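Local coordinates for SusD-like carbohydrate binding protein BF1063 (Bacteroides fragilis NCTC 9343, PDB 3I4G) that probably binds carbohydrate at the outer membrane, as a SusD-family protein of a gut bacterium would in taking up glycans, at residues 30-35 with 122-127; 107-112 with 116-121; 487-492 with 497-502. All coordinates share one frame; numbering follows the deposited sequence. Where two conformers were deposited one is given.

Contact 1: residues 30-35 with 122-127. With EDO (1,2-ethanediol), chain G.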
ATOM      1  N   SER A  30      15.786  14.243  -7.969  0.50 12.93           N
ATOM      2  CA  SER A  30      15.263  14.786  -6.728  0.50 12.63           C
ATOM      3  C   SER A  30      13.742  14.722  -6.710  0.50 12.66           C
ATOM      4  O   SER A  30      13.166  14.432  -5.664  0.50 13.37           O
ATOM      5  CB  SER A  30      15.722  16.224  -6.510  0.50 13.44           C
ATOM      6  OG  SER A  30      15.448  16.581  -5.164  0.50 16.85           O
ATOM      7  N   LEU A  31      13.089  14.937  -7.850  1.00 11.19           N
ATOM      8  CA  LEU A  31      11.627  14.803  -7.910  1.00 10.42           C
ATOM      9  C   LEU A  31      11.236  13.357  -7.533  1.00 10.86           C
ATOM     10  O   LEU A  31      10.262  13.161  -6.829  1.00 12.76           O
ATOM     11  CB  LEU A  31      11.031  15.127  -9.265  1.00 12.00           C
ATOM     12  CG  LEU A  31      11.271  16.556  -9.791  1.00 13.39           C
ATOM     13  CD1 LEU A  31      10.541  16.783 -11.104  1.00 12.34           C
ATOM     14  CD2 LEU A  31      10.837  17.582  -8.770  1.00 13.25           C
ATOM     15  N   TYR A  32      11.937  12.355  -8.046  1.00  9.90           N
ATOM     16  CA  TYR A  32      11.598  10.992  -7.664  1.00 10.78           C
ATOM     17  C   TYR A  32      11.850  10.760  -6.171  1.00 11.25           C
ATOM     18  O   TYR A  32      11.021  10.142  -5.483  1.00 12.74           O
ATOM     19  CB  TYR A  32      12.386   9.972  -8.485  1.00  9.92           C
ATOM     20  CG  TYR A  32      11.812   9.652  -9.857  1.00  9.46           C
ATOM     21  CD1 TYR A  32      10.827   8.697  -9.957  1.00 10.62           C
ATOM     22  CD2 TYR A  32      12.263  10.263 -11.022  1.00 10.75           C
ATOM     23  CE1 TYR A  32      10.280   8.375 -11.165  1.00 10.94           C
ATOM     24  CE2 TYR A  32      11.715   9.948 -12.252  1.00  9.44           C
ATOM     25  CZ  TYR A  32      10.724   9.007 -12.319  1.00  9.43           C
ATOM     26  OH  TYR A  32      10.135   8.640 -13.518  1.00 10.03           O
ATOM     27  N   ARG A  33      12.988  11.219  -5.681  1.00 10.96           N
ATOM     28  CA  ARG A  33      13.359  10.960  -4.283  1.00 12.46           C
ATOM     29  C   ARG A  33      12.419  11.613  -3.304  1.00 12.16           C
ATOM     30  O   ARG A  33      12.059  11.020  -2.276  1.00 12.53           O
ATOM     31  CB  ARG A  33      14.797  11.420  -4.022  1.00 12.53           C
ATOM     32  CG  ARG A  33      15.261  11.145  -2.573  1.00 16.71           C
ATOM     33  CD  ARG A  33      16.668  11.581  -2.352  1.00 19.15           C
ATOM     34  N   GLY A  34      12.000  12.819  -3.608  1.00 11.69           N
ATOM     35  CA  GLY A  34      11.152  13.561  -2.683  1.00 10.72           C
ATOM     36  C   GLY A  34      11.875  13.711  -1.352  1.00 11.00           C
ATOM     37  O   GLY A  34      13.060  14.052  -1.305  1.00 13.72           O
ATOM     38  N   SER A  35      11.154  13.427  -0.268  1.00 10.54           N
ATOM     39  CA  SER A  35      11.684  13.549   1.087  1.00 11.11           C
ATOM     40  C   SER A  35      12.185  12.222   1.652  1.00 13.09           C
ATOM     41  O   SER A  35      12.481  12.129   2.835  1.00 12.19           O
ATOM     42  CB  SER A  35      10.606  14.142   2.007  1.00 12.39           C
ATOM     43  OG  SER A  35      10.248  15.459   1.610  1.00 12.81           O
ATOM     44  N   ILE A 122       9.484  15.907 -18.876  1.00  8.23           N
ATOM     45  CA  ILE A 122       8.287  16.683 -18.593  1.00  8.61           C
ATOM     46  C   ILE A 122       7.167  15.726 -18.194  1.00  8.99           C
ATOM     47  O   ILE A 122       6.462  15.948 -17.227  1.00  8.59           O
ATOM     48  CB  ILE A 122       7.840  17.528 -19.790  1.00  8.88           C
ATOM     49  CG1 ILE A 122       8.816  18.688 -19.987  1.00  8.72           C
ATOM     50  CG2 ILE A 122       6.394  18.040 -19.591  1.00  9.00           C
ATOM     51  CD1 ILE A 122       8.679  19.424 -21.307  1.00  8.77           C
ATOM     52  N   ALA A 123       6.994  14.648 -18.966  1.00  9.05           N
ATOM     53  CA  ALA A 123       5.984  13.646 -18.604  1.00  9.55           C
ATOM     54  C   ALA A 123       6.242  13.019 -17.237  1.00  9.85           C
ATOM     55  O   ALA A 123       5.293  12.771 -16.465  1.00  8.99           O
ATOM     56  CB  ALA A 123       5.918  12.575 -19.690  1.00  8.48           C
ATOM     57  N   GLU A 124       7.499  12.747 -16.900  1.00  8.13           N
ATOM     58  CA  GLU A 124       7.831  12.183 -15.588  1.00  8.06           C
ATOM     59  C   GLU A 124       7.472  13.147 -14.487  1.00  8.81           C
ATOM     60  O   GLU A 124       6.898  12.739 -13.481  1.00  9.20           O
ATOM     61  CB  GLU A 124       9.296  11.809 -15.541  1.00  8.24           C
ATOM     62  CG  GLU A 124       9.635  10.693 -16.513  1.00  9.86           C
ATOM     63  CD  GLU A 124      11.059  10.284 -16.438  1.00 10.25           C
ATOM     64  OE1 GLU A 124      11.404   9.441 -15.581  1.00 10.36           O
ATOM     65  OE2 GLU A 124      11.857  10.807 -17.232  1.00 10.19           O
ATOM     66  N   ALA A 125       7.819  14.415 -14.651  1.00  8.97           N
ATOM     67  CA  ALA A 125       7.475  15.419 -13.650  1.00  8.32           C
ATOM     68  C   ALA A 125       5.974  15.566 -13.497  1.00  8.54           C
ATOM     69  O   ALA A 125       5.467  15.713 -12.371  1.00  9.38           O
ATOM     70  CB  ALA A 125       8.113  16.776 -13.998  1.00  9.14           C
ATOM     71  N   ARG A 126       5.241  15.512 -14.605  1.00  8.37           N
ATOM     72  CA  ARG A 126       3.779  15.595 -14.515  1.00  7.59           C
ATOM     73  C   ARG A 126       3.182  14.370 -13.820  1.00  8.15           C
ATOM     74  O   ARG A 126       2.253  14.490 -13.037  1.00  8.66           O
ATOM     75  CB  ARG A 126       3.145  15.804 -15.896  1.00  9.82           C
ATOM     76  CG  ARG A 126       3.489  17.173 -16.500  1.00 10.41           C
ATOM     77  CD  ARG A 126       2.959  17.283 -17.905  1.00 12.02           C
ATOM     78  NE  ARG A 126       1.532  17.519 -17.922  1.00 10.57           N
ATOM     79  CZ  ARG A 126       0.831  17.693 -19.039  1.00 12.62           C
ATOM     80  NH1 ARG A 126       1.408  17.562 -20.223  1.00 13.20           N
ATOM     81  NH2 ARG A 126      -0.456  17.976 -18.974  1.00 12.35           N
ATOM     82  N   PHE A 127       3.715  13.198 -14.124  1.00  9.93           N
ATOM     83  CA  PHE A 127       3.263  11.985 -13.449  1.00  7.92           C
ATOM     84  C   PHE A 127       3.473  12.102 -11.962  1.00  8.53           C
ATOM     85  O   PHE A 127       2.567  11.871 -11.177  1.00  8.89           O
ATOM     86  CB  PHE A 127       4.019  10.768 -13.982  1.00  8.53           C
ATOM     87  CG  PHE A 127       3.853   9.533 -13.124  1.00  8.56           C
ATOM     88  CD1 PHE A 127       2.692   8.780 -13.193  1.00 10.28           C
ATOM     89  CD2 PHE A 127       4.854   9.139 -12.254  1.00  8.99           C
ATOM     90  CE1 PHE A 127       2.535   7.647 -12.402  1.00  9.94           C
ATOM     91  CE2 PHE A 127       4.684   7.995 -11.471  1.00  9.06           C
ATOM     92  CZ  PHE A 127       3.513   7.262 -11.552  1.00  8.99           C
TER
HETATM   93  C1  EDO G   6       9.660   8.046  -2.307  1.00 18.78           C
HETATM   94  O1  EDO G   6       9.666   9.495  -2.405  1.00 17.32           O
HETATM   95  C2  EDO G   6      10.474   7.419  -3.400  1.00 19.88           C
HETATM   96  O2  EDO G   6       9.928   7.765  -4.690  1.00 18.95           O

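Contact 2: residues 107-112 with 116-121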
ATOM      1  N   VAL A 107       8.374  24.600 -14.986  0.70 10.18           N
ATOM      2  CA  VAL A 107       8.614  25.957 -15.467  0.70 10.99           C
ATOM      3  C   VAL A 107      10.033  26.071 -16.008  0.70 10.11           C
ATOM      4  O   VAL A 107      10.254  26.508 -17.129  0.70  9.74           O
ATOM      5  CB  VAL A 107       8.427  26.992 -14.347  0.70 10.70           C
ATOM      6  CG1 VAL A 107       8.938  28.375 -14.798  0.70 12.30           C
ATOM      7  CG2 VAL A 107       6.977  27.045 -13.904  0.70 18.30           C
ATOM      8  N   GLY A 108      11.002  25.649 -15.213  1.00 10.44           N
ATOM      9  CA  GLY A 108      12.409  25.808 -15.552  1.00 11.00           C
ATOM     10  C   GLY A 108      12.833  25.140 -16.841  1.00 11.23           C
ATOM     11  O   GLY A 108      13.664  25.671 -17.571  1.00 11.08           O
ATOM     12  N   ILE A 109      12.256  23.975 -17.153  1.00  9.06           N
ATOM     13  CA  ILE A 109      12.661  23.222 -18.340  1.00  9.94           C
ATOM     14  C   ILE A 109      12.014  23.711 -19.637  1.00  8.79           C
ATOM     15  O   ILE A 109      12.499  23.381 -20.728  1.00  9.50           O
ATOM     16  CB  ILE A 109      12.366  21.700 -18.137  1.00  9.98           C
ATOM     17  CG1 ILE A 109      13.278  20.868 -19.033  1.00 10.90           C
ATOM     18  CG2 ILE A 109      10.896  21.390 -18.379  1.00 10.69           C
ATOM     19  CD1 ILE A 109      13.186  19.353 -18.746  1.00 14.70           C
ATOM     20  N   GLN A 110      10.985  24.544 -19.544  1.00  8.29           N
ATOM     21  CA  GLN A 110      10.213  24.890 -20.731  1.00  9.08           C
ATOM     22  C   GLN A 110      11.013  25.423 -21.880  1.00  7.79           C
ATOM     23  O   GLN A 110      10.698  25.158 -23.042  1.00  8.53           O
ATOM     24  CB  GLN A 110       9.147  25.956 -20.401  1.00 10.40           C
ATOM     25  CG  GLN A 110       7.906  25.466 -19.789  1.00 13.74           C
ATOM     26  CD  GLN A 110       6.970  26.596 -19.379  1.00 12.26           C
ATOM     27  OE1 GLN A 110       7.007  27.708 -19.925  1.00 10.49           O
ATOM     28  NE2 GLN A 110       6.108  26.305 -18.391  1.00 18.71           N
ATOM     29  N   ASN A 111      12.017  26.250 -21.608  1.00  6.80           N
ATOM     30  CA  ASN A 111      12.762  26.898 -22.661  1.00  7.04           C
ATOM     31  C   ASN A 111      14.040  26.174 -23.092  1.00  6.51           C
ATOM     32  O   ASN A 111      14.786  26.705 -23.912  1.00  6.16           O
ATOM     33  CB  ASN A 111      13.057  28.364 -22.258  1.00  5.44           C
ATOM     34  CG  ASN A 111      11.790  29.182 -22.119  1.00  7.71           C
ATOM     35  OD1 ASN A 111      10.752  28.821 -22.698  1.00  9.54           O
ATOM     36  ND2 ASN A 111      11.885  30.316 -21.446  1.00  6.66           N
ATOM     37  N   SER A 112      14.276  24.989 -22.526  0.50  7.45           N
ATOM     38  CA  SER A 112      15.469  24.207 -22.874  0.50  7.18           C
ATOM     39  C   SER A 112      15.305  23.527 -24.225  0.50  7.57           C
ATOM     40  O   SER A 112      14.169  23.262 -24.657  0.50  6.29           O
ATOM     41  CB  SER A 112      15.744  23.152 -21.814  0.50  8.40           C
ATOM     42  OG  SER A 112      14.724  22.170 -21.781  0.50  8.43           O
ATOM     43  N   GLU A 116      13.840  14.288 -27.323  1.00  8.17           N
ATOM     44  CA  GLU A 116      12.997  13.211 -26.761  1.00  8.30           C
ATOM     45  C   GLU A 116      13.160  13.131 -25.250  1.00  7.74           C
ATOM     46  O   GLU A 116      12.203  12.851 -24.532  1.00  8.09           O
ATOM     47  CB  GLU A 116      13.308  11.880 -27.455  1.00 11.35           C
ATOM     48  CG  GLU A 116      12.808  11.936 -28.877  1.00 15.41           C
ATOM     49  CD  GLU A 116      13.044  10.700 -29.711  1.00 22.21           C
ATOM     50  OE1 GLU A 116      13.296   9.613 -29.139  1.00 32.25           O
ATOM     51  OE2 GLU A 116      12.958  10.857 -30.970  1.00 35.42           O
ATOM     52  N   LYS A 117      14.377  13.351 -24.745  1.00  8.11           N
ATOM     53  CA  LYS A 117      14.623  13.292 -23.316  1.00  9.33           C
ATOM     54  C   LYS A 117      13.856  14.404 -22.593  1.00  8.09           C
ATOM     55  O   LYS A 117      13.268  14.167 -21.542  1.00  8.47           O
ATOM     56  CB  LYS A 117      16.122  13.371 -22.980  1.00 11.21           C
ATOM     57  CG  LYS A 117      16.862  12.097 -23.299  1.00 17.43           C
ATOM     58  CD  LYS A 117      18.346  12.237 -23.067  1.00 17.18           C
ATOM     59  CE  LYS A 117      19.060  10.975 -23.548  1.00 28.96           C
ATOM     60  NZ  LYS A 117      20.515  11.006 -23.237  1.00 38.42           N
ATOM     61  N   LYS A 118      13.870  15.610 -23.158  1.00  7.75           N
ATOM     62  CA  LYS A 118      13.098  16.706 -22.542  1.00  7.56           C
ATOM     63  C   LYS A 118      11.603  16.337 -22.447  1.00  7.28           C
ATOM     64  O   LYS A 118      10.976  16.492 -21.386  1.00  7.87           O
ATOM     65  CB  LYS A 118      13.293  18.011 -23.312  1.00  9.36           C
ATOM     66  CG  LYS A 118      12.423  19.160 -22.774  1.00  7.80           C
ATOM     67  CD  LYS A 118      12.561  20.393 -23.609  1.00  8.10           C
ATOM     68  CE  LYS A 118      11.531  21.469 -23.246  1.00  8.72           C
ATOM     69  NZ  LYS A 118      11.652  22.699 -24.060  1.00  7.85           N
ATOM     70  N   THR A 119      11.052  15.838 -23.543  1.00  7.05           N
ATOM     71  CA  THR A 119       9.639  15.474 -23.569  1.00  8.08           C
ATOM     72  C   THR A 119       9.312  14.374 -22.554  1.00  8.53           C
ATOM     73  O   THR A 119       8.289  14.427 -21.848  1.00  9.35           O
ATOM     74  CB  THR A 119       9.259  15.097 -25.002  1.00  9.29           C
ATOM     75  OG1 THR A 119       9.394  16.281 -25.822  1.00  8.72           O
ATOM     76  CG2 THR A 119       7.839  14.617 -25.127  1.00 10.26           C
ATOM     77  N   ARG A 120      10.204  13.406 -22.447  1.00  8.27           N
ATOM     78  CA  ARG A 120      10.047  12.356 -21.444  1.00  7.74           C
ATOM     79  C   ARG A 120      10.087  12.917 -20.037  1.00  8.09           C
ATOM     80  O   ARG A 120       9.232  12.601 -19.206  1.00  8.80           O
ATOM     81  CB  ARG A 120      11.134  11.307 -21.625  1.00  7.23           C
ATOM     82  CG  ARG A 120      11.018  10.206 -20.600  1.00  8.40           C
ATOM     83  CD  ARG A 120      12.132   9.225 -20.778  1.00  9.31           C
ATOM     84  NE  ARG A 120      12.044   8.166 -19.776  1.00  9.89           N
ATOM     85  CZ  ARG A 120      12.900   7.154 -19.697  1.00 10.12           C
ATOM     86  NH1 ARG A 120      13.882   7.011 -20.574  1.00 10.95           N
ATOM     87  NH2 ARG A 120      12.753   6.239 -18.738  1.00 10.37           N
HETATM   88  N   MSE A 121      11.069  13.748 -19.752  1.00  7.88           N
HETATM   89  CA  MSE A 121      11.226  14.264 -18.383  1.00  8.90           C
HETATM   90  C   MSE A 121      10.066  15.158 -17.950  1.00  9.82           C
HETATM   91  O   MSE A 121       9.635  15.103 -16.802  1.00  8.85           O
HETATM   92  CB  MSE A 121      12.529  15.009 -18.236  1.00 10.19           C
HETATM   93  CG  MSE A 121      13.750  14.059 -18.396  1.00  9.58           C
HETATM   94 SE   MSE A 121      15.407  14.889 -17.816  0.75 10.88          SE
HETATM   95  CE  MSE A 121      15.639  15.882 -19.383  1.00 15.64           C
TER

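Contact 3: residues 487-492 with 497-502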
ATOM      1  N   THR A 487      -5.429 -12.024  28.509  1.00  9.25           N
ATOM      2  CA  THR A 487      -6.074 -11.264  27.436  1.00  8.95           C
ATOM      3  C   THR A 487      -6.995 -10.212  28.087  1.00  9.24           C
ATOM      4  O   THR A 487      -7.665 -10.504  29.065  1.00  9.30           O
ATOM      5  CB  THR A 487      -6.837 -12.181  26.465  1.00  8.60           C
ATOM      6  OG1 THR A 487      -7.364 -11.395  25.394  1.00  8.96           O
ATOM      7  CG2 THR A 487      -7.974 -12.934  27.159  1.00  8.37           C
ATOM      8  N   LYS A 488      -7.046  -8.997  27.547  1.00  9.70           N
ATOM      9  CA  LYS A 488      -7.946  -8.008  28.124  1.00  8.87           C
ATOM     10  C   LYS A 488      -9.412  -8.405  27.998  1.00  9.35           C
ATOM     11  O   LYS A 488     -10.236  -7.966  28.797  1.00 10.91           O
ATOM     12  CB  LYS A 488      -7.753  -6.654  27.464  1.00 10.34           C
ATOM     13  CG  LYS A 488      -6.505  -5.916  27.884  1.00 10.94           C
ATOM     14  CD  LYS A 488      -6.391  -4.607  27.062  1.00 11.43           C
ATOM     15  CE  LYS A 488      -5.090  -3.908  27.391  1.00 14.31           C
ATOM     16  NZ  LYS A 488      -4.913  -2.675  26.563  1.00 16.01           N
ATOM     17  N   GLU A 489      -9.745  -9.188  26.976  1.00  9.03           N
ATOM     18  CA  GLU A 489     -11.087  -9.711  26.757  1.00  9.47           C
ATOM     19  C   GLU A 489     -10.953 -11.104  26.174  1.00  9.21           C
ATOM     20  O   GLU A 489     -10.147 -11.308  25.272  1.00  8.66           O
ATOM     21  CB  GLU A 489     -11.883  -8.830  25.788  1.00 10.39           C
ATOM     22  CG  GLU A 489     -13.338  -9.265  25.627  1.00 10.37           C
ATOM     23  CD  GLU A 489     -14.163  -8.355  24.708  1.00 13.09           C
ATOM     24  OE1 GLU A 489     -13.832  -7.179  24.594  1.00 14.28           O
ATOM     25  OE2 GLU A 489     -15.150  -8.860  24.133  1.00 19.28           O
ATOM     26  N   VAL A 490     -11.697 -12.069  26.720  1.00  8.63           N
ATOM     27  CA  VAL A 490     -11.729 -13.427  26.166  1.00  9.17           C
ATOM     28  C   VAL A 490     -12.501 -13.355  24.870  1.00  9.82           C
ATOM     29  O   VAL A 490     -13.559 -12.727  24.802  1.00 10.60           O
ATOM     30  CB  VAL A 490     -12.353 -14.400  27.174  1.00 10.27           C
ATOM     31  CG1 VAL A 490     -12.639 -15.790  26.562  1.00 10.93           C
ATOM     32  CG2 VAL A 490     -11.443 -14.530  28.391  1.00 12.18           C
ATOM     33  N   ASP A 491     -11.967 -13.975  23.822  1.00  7.81           N
ATOM     34  CA  ASP A 491     -12.589 -13.959  22.487  1.00  7.36           C
ATOM     35  C   ASP A 491     -14.003 -14.506  22.598  1.00  8.60           C
ATOM     36  O   ASP A 491     -14.196 -15.687  22.906  1.00  9.12           O
ATOM     37  CB  ASP A 491     -11.693 -14.759  21.544  1.00  7.34           C
ATOM     38  CG  ASP A 491     -12.265 -15.003  20.199  1.00  8.48           C
ATOM     39  OD1 ASP A 491     -13.328 -14.419  19.831  1.00  8.80           O
ATOM     40  OD2 ASP A 491     -11.625 -15.823  19.500  1.00  8.73           O
ATOM     41  N   PRO A 492     -15.017 -13.666  22.302  1.00  8.00           N
ATOM     42  CA  PRO A 492     -16.398 -14.097  22.476  1.00  8.35           C
ATOM     43  C   PRO A 492     -16.857 -15.114  21.427  1.00  9.49           C
ATOM     44  O   PRO A 492     -17.925 -15.714  21.593  1.00 10.97           O
ATOM     45  CB  PRO A 492     -17.174 -12.783  22.346  1.00  8.97           C
ATOM     46  CG  PRO A 492     -16.350 -11.908  21.479  1.00  9.60           C
ATOM     47  CD  PRO A 492     -14.925 -12.266  21.823  1.00  8.30           C
ATOM     48  N   ARG A 497      -8.722 -16.183  20.409  1.00  7.77           N
ATOM     49  CA  ARG A 497      -7.907 -15.157  19.765  1.00  7.83           C
ATOM     50  C   ARG A 497      -7.504 -14.100  20.793  1.00  8.25           C
ATOM     51  O   ARG A 497      -8.262 -13.730  21.673  1.00  7.50           O
ATOM     52  CB  ARG A 497      -8.659 -14.511  18.604  1.00  8.09           C
ATOM     53  CG  ARG A 497      -8.994 -15.485  17.489  1.00  8.20           C
ATOM     54  CD  ARG A 497      -9.859 -14.857  16.423  1.00  7.60           C
ATOM     55  NE  ARG A 497     -11.092 -14.381  17.039  1.00  7.96           N
ATOM     56  CZ  ARG A 497     -11.836 -13.386  16.582  1.00  8.95           C
ATOM     57  NH1 ARG A 497     -11.561 -12.814  15.424  1.00 10.12           N
ATOM     58  NH2 ARG A 497     -12.855 -12.946  17.293  1.00  8.73           N
ATOM     59  N   TRP A 498      -6.287 -13.599  20.679  1.00  8.41           N
ATOM     60  CA  TRP A 498      -5.780 -12.576  21.586  1.00  7.39           C
ATOM     61  C   TRP A 498      -6.523 -11.234  21.374  1.00  8.02           C
ATOM     62  O   TRP A 498      -6.680 -10.813  20.241  1.00  8.78           O
ATOM     63  CB  TRP A 498      -4.262 -12.385  21.377  1.00  8.37           C
ATOM     64  CG  TRP A 498      -3.624 -11.474  22.331  1.00  6.57           C
ATOM     65  CD1 TRP A 498      -3.157 -10.213  22.093  1.00  8.96           C
ATOM     66  CD2 TRP A 498      -3.367 -11.740  23.712  1.00  9.60           C
ATOM     67  NE1 TRP A 498      -2.633  -9.692  23.238  1.00  8.64           N
ATOM     68  CE2 TRP A 498      -2.749 -10.602  24.253  1.00  9.48           C
ATOM     69  CE3 TRP A 498      -3.615 -12.829  24.549  1.00 10.04           C
ATOM     70  CZ2 TRP A 498      -2.324 -10.539  25.593  1.00  8.75           C
ATOM     71  CZ3 TRP A 498      -3.221 -12.752  25.875  1.00  8.58           C
ATOM     72  CH2 TRP A 498      -2.572 -11.623  26.374  1.00  9.26           C
ATOM     73  N   TYR A 499      -6.917 -10.550  22.460  1.00  7.53           N
ATOM     74  CA  TYR A 499      -7.530  -9.237  22.328  1.00  7.99           C
ATOM     75  C   TYR A 499      -6.418  -8.214  22.044  1.00  7.76           C
ATOM     76  O   TYR A 499      -5.492  -8.052  22.846  1.00  8.64           O
ATOM     77  CB  TYR A 499      -8.294  -8.804  23.578  1.00  8.03           C
ATOM     78  CG  TYR A 499      -8.859  -7.411  23.392  1.00  7.27           C
ATOM     79  CD1 TYR A 499     -10.072  -7.216  22.704  1.00  8.10           C
ATOM     80  CD2 TYR A 499      -8.170  -6.285  23.840  1.00  9.30           C
ATOM     81  CE1 TYR A 499     -10.564  -5.960  22.498  1.00  9.71           C
ATOM     82  CE2 TYR A 499      -8.679  -5.007  23.624  1.00  8.32           C
ATOM     83  CZ  TYR A 499      -9.872  -4.867  22.963  1.00  8.56           C
ATOM     84  OH  TYR A 499     -10.407  -3.605  22.747  1.00  9.97           O
ATOM     85  N   VAL A 500      -6.544  -7.511  20.915  1.00  8.34           N
ATOM     86  CA  VAL A 500      -5.539  -6.538  20.523  1.00  8.42           C
ATOM     87  C   VAL A 500      -5.936  -5.098  20.848  1.00  8.44           C
ATOM     88  O   VAL A 500      -5.148  -4.364  21.451  1.00  8.50           O
ATOM     89  CB  VAL A 500      -5.238  -6.678  19.029  1.00  7.79           C
ATOM     90  CG1 VAL A 500      -4.196  -5.687  18.571  1.00  8.44           C
ATOM     91  CG2 VAL A 500      -4.693  -8.075  18.764  1.00  9.48           C
ATOM     92  N   GLY A 501      -7.131  -4.687  20.438  1.00  8.59           N
ATOM     93  CA  GLY A 501      -7.542  -3.306  20.641  1.00  8.42           C
ATOM     94  C   GLY A 501      -8.850  -3.079  19.913  1.00  8.39           C
ATOM     95  O   GLY A 501      -9.572  -4.036  19.611  1.00  8.00           O
ATOM     96  N   LYS A 502      -9.199  -1.813  19.678  1.00  8.61           N
ATOM     97  CA  LYS A 502     -10.467  -1.510  19.018  1.00  9.22           C
ATOM     98  C   LYS A 502     -10.386  -0.194  18.252  1.00  8.92           C
ATOM     99  O   LYS A 502      -9.510   0.646  18.450  1.00  9.14           O
ATOM    100  CB  LYS A 502     -11.608  -1.472  20.051  1.00 10.11           C
ATOM    101  CG  LYS A 502     -11.524  -0.338  21.052  1.00 11.12           C
ATOM    102  CD  LYS A 502     -12.745  -0.309  21.984  1.00 16.33           C
TER
HETATM  103  O   HOH W   1      -5.619  -2.873  23.833  1.00 12.70           O

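Contact 1: residues 30-35 with 122-127
Y32 reaches E124 from the end of helix 21-33, and the pair illustrates how a tyrosine on one helix can hold a carboxylate carried by another. The two side chains cross at about a right angle, with ring and carboxylate planes 61° apart. Y32 OH donates to E124 OE1 at 2.6 Å and meets that oxygen on its anti lone pair, the one away from OE2, while OE1 lies in the plane of the ring at its edge. E124 comes to meet it because CG stands beside the backbone N (chi1 -65°) and the chain runs extended to CD. Beside it, from the neighbouring residue on each helix, the methyl L31 CD1 rests on A125 CB at 3.8 Å, and F105 of helix 86-109 packs against both residues. At the C-terminal end of helix 21-33, a 1,2-ethanediol, probably from the crystallisation liquor, bonds through O2 to Y32 O at 2.7 Å and through O1 to R33 O. E124 OE1 also forms a salt bridge with R194, and Y32 OH accepts from A195 N. Two donors thus hold one oxygen of a buried carboxylate, which would be expected to favour its ionised form and to fix the rotation of the tyrosine hydroxyl.

Contact 2: residues 107-112 with 116-121
K118 NZ donates to two backbone carbonyls of the 107-112 segment, S112 O at 2.6 Å and Q110 O at 2.8 Å. The two are met differently: K118 NZ lies in the carbonyl plane of S112, with a C=O...N angle of 147°, but stands well above that of Q110, 63° out of it. E114, in the short link between the segments, adds a salt bridge to the same nitrogen, so the ammonium sits among three oxygens that would offset its charge. K118 gets there by full extension: CG stands opposite the backbone N (chi1 176°) and every later bond is anti as well. S112 OG turns back to donate to I109 O at 2.7 Å, and I109 O also accepts from S112 N, the bond that closes the type I turn I109 to S112. This hydroxyl lies against the lysine stem, with OG 3.3 Å from K118 CD. Farther in, I109 and K118 run past each other in opposite directions, I109 CD1 lying 4.1 Å from K118 CG. The same methyl looks toward the CE of selenomethionine M121 at 4.3 Å, and M121 packs in turn on A24, E25 and L28 of helix 21-33. Here a lysine from the first turn of helix 116-139 fastens the link that follows helix 86-109, forming a helical hairpin consistent with the TPR-related helical packing of the SusD family.

Contact 3: residues 487-492 with 497-502
R497 opens the strand by gripping D491 side-on, NE to OD2 at 2.9 Å and NH2 to OD1 at 3.0 Å. Both bonds are nearly straight, the NH2 one at 171°, and both oxygens lie close to the guanidinium plane; yet they are met from above the carboxylate, the two planes being 50° apart. The bend at chi3 (-59°) turns NE and NH2 toward the D491 carboxylate, and the backbone N of R497 also donates to D491 OD2. That oxygen therefore takes two donors from one residue, while OD1 has a further partner in T493 OG1. The remaining nitrogen, NH1, is salt-bridged to E289.

At W498 the CB points away from the loop, but the indole brings one face of its six-membered ring against T487. T487 CA stands 3.9 Å from the ring centroid, a CH-pi contact over the face.

Y499 faces the loop again. Its N donates to T487 OG1 at 3.1 Å, and the same hydroxyl donates to E489 O at 2.8 Å, so one threonine side chain both ties the loop to the strand and bridges the loop to itself. The phenol ring packs against the loop, touched obliquely by K488 CB, 3.7 Å from CD2, and by E489 CB near CD1; the carboxylate of E489, salt-bridged to K471, is nearly parallel to the ring.

At V500 the link is a water, which accepts from K488 NZ and donates to V500 O.

V500 and G501 both face I472 in a classic beta bulge, where the strand pairs antiparallel with 471-476. The loop follows helix 483-486, whose Y483 bonds to R497 O and D491 N, while W473 of the partner strand meets R497 in a cation-pi contact.

Overall arrangement
Contacts 1 and 2 belong together, whereas contact 3 stands apart. The first two share helix 116-139, have centres 13 Å apart and touch directly, I122 CG1 lying 3.8 Å from I109 CG2. Along the chain, contact 2 is nested inside the loop that contact 1 closes. Helices 21-33, 86-109 and 116-139 pack together, L31 and A125 both meeting F105 and M121 reaching helix 21-33. Contact 3 comes later, in the C-terminal part of the chain, on the opposite side of the chain's centre; its centre is 45 Å from that of contact 1 and 57 Å from that of contact 2. The protein thus joins helical packing at one end with a small two-strand sheet at the other.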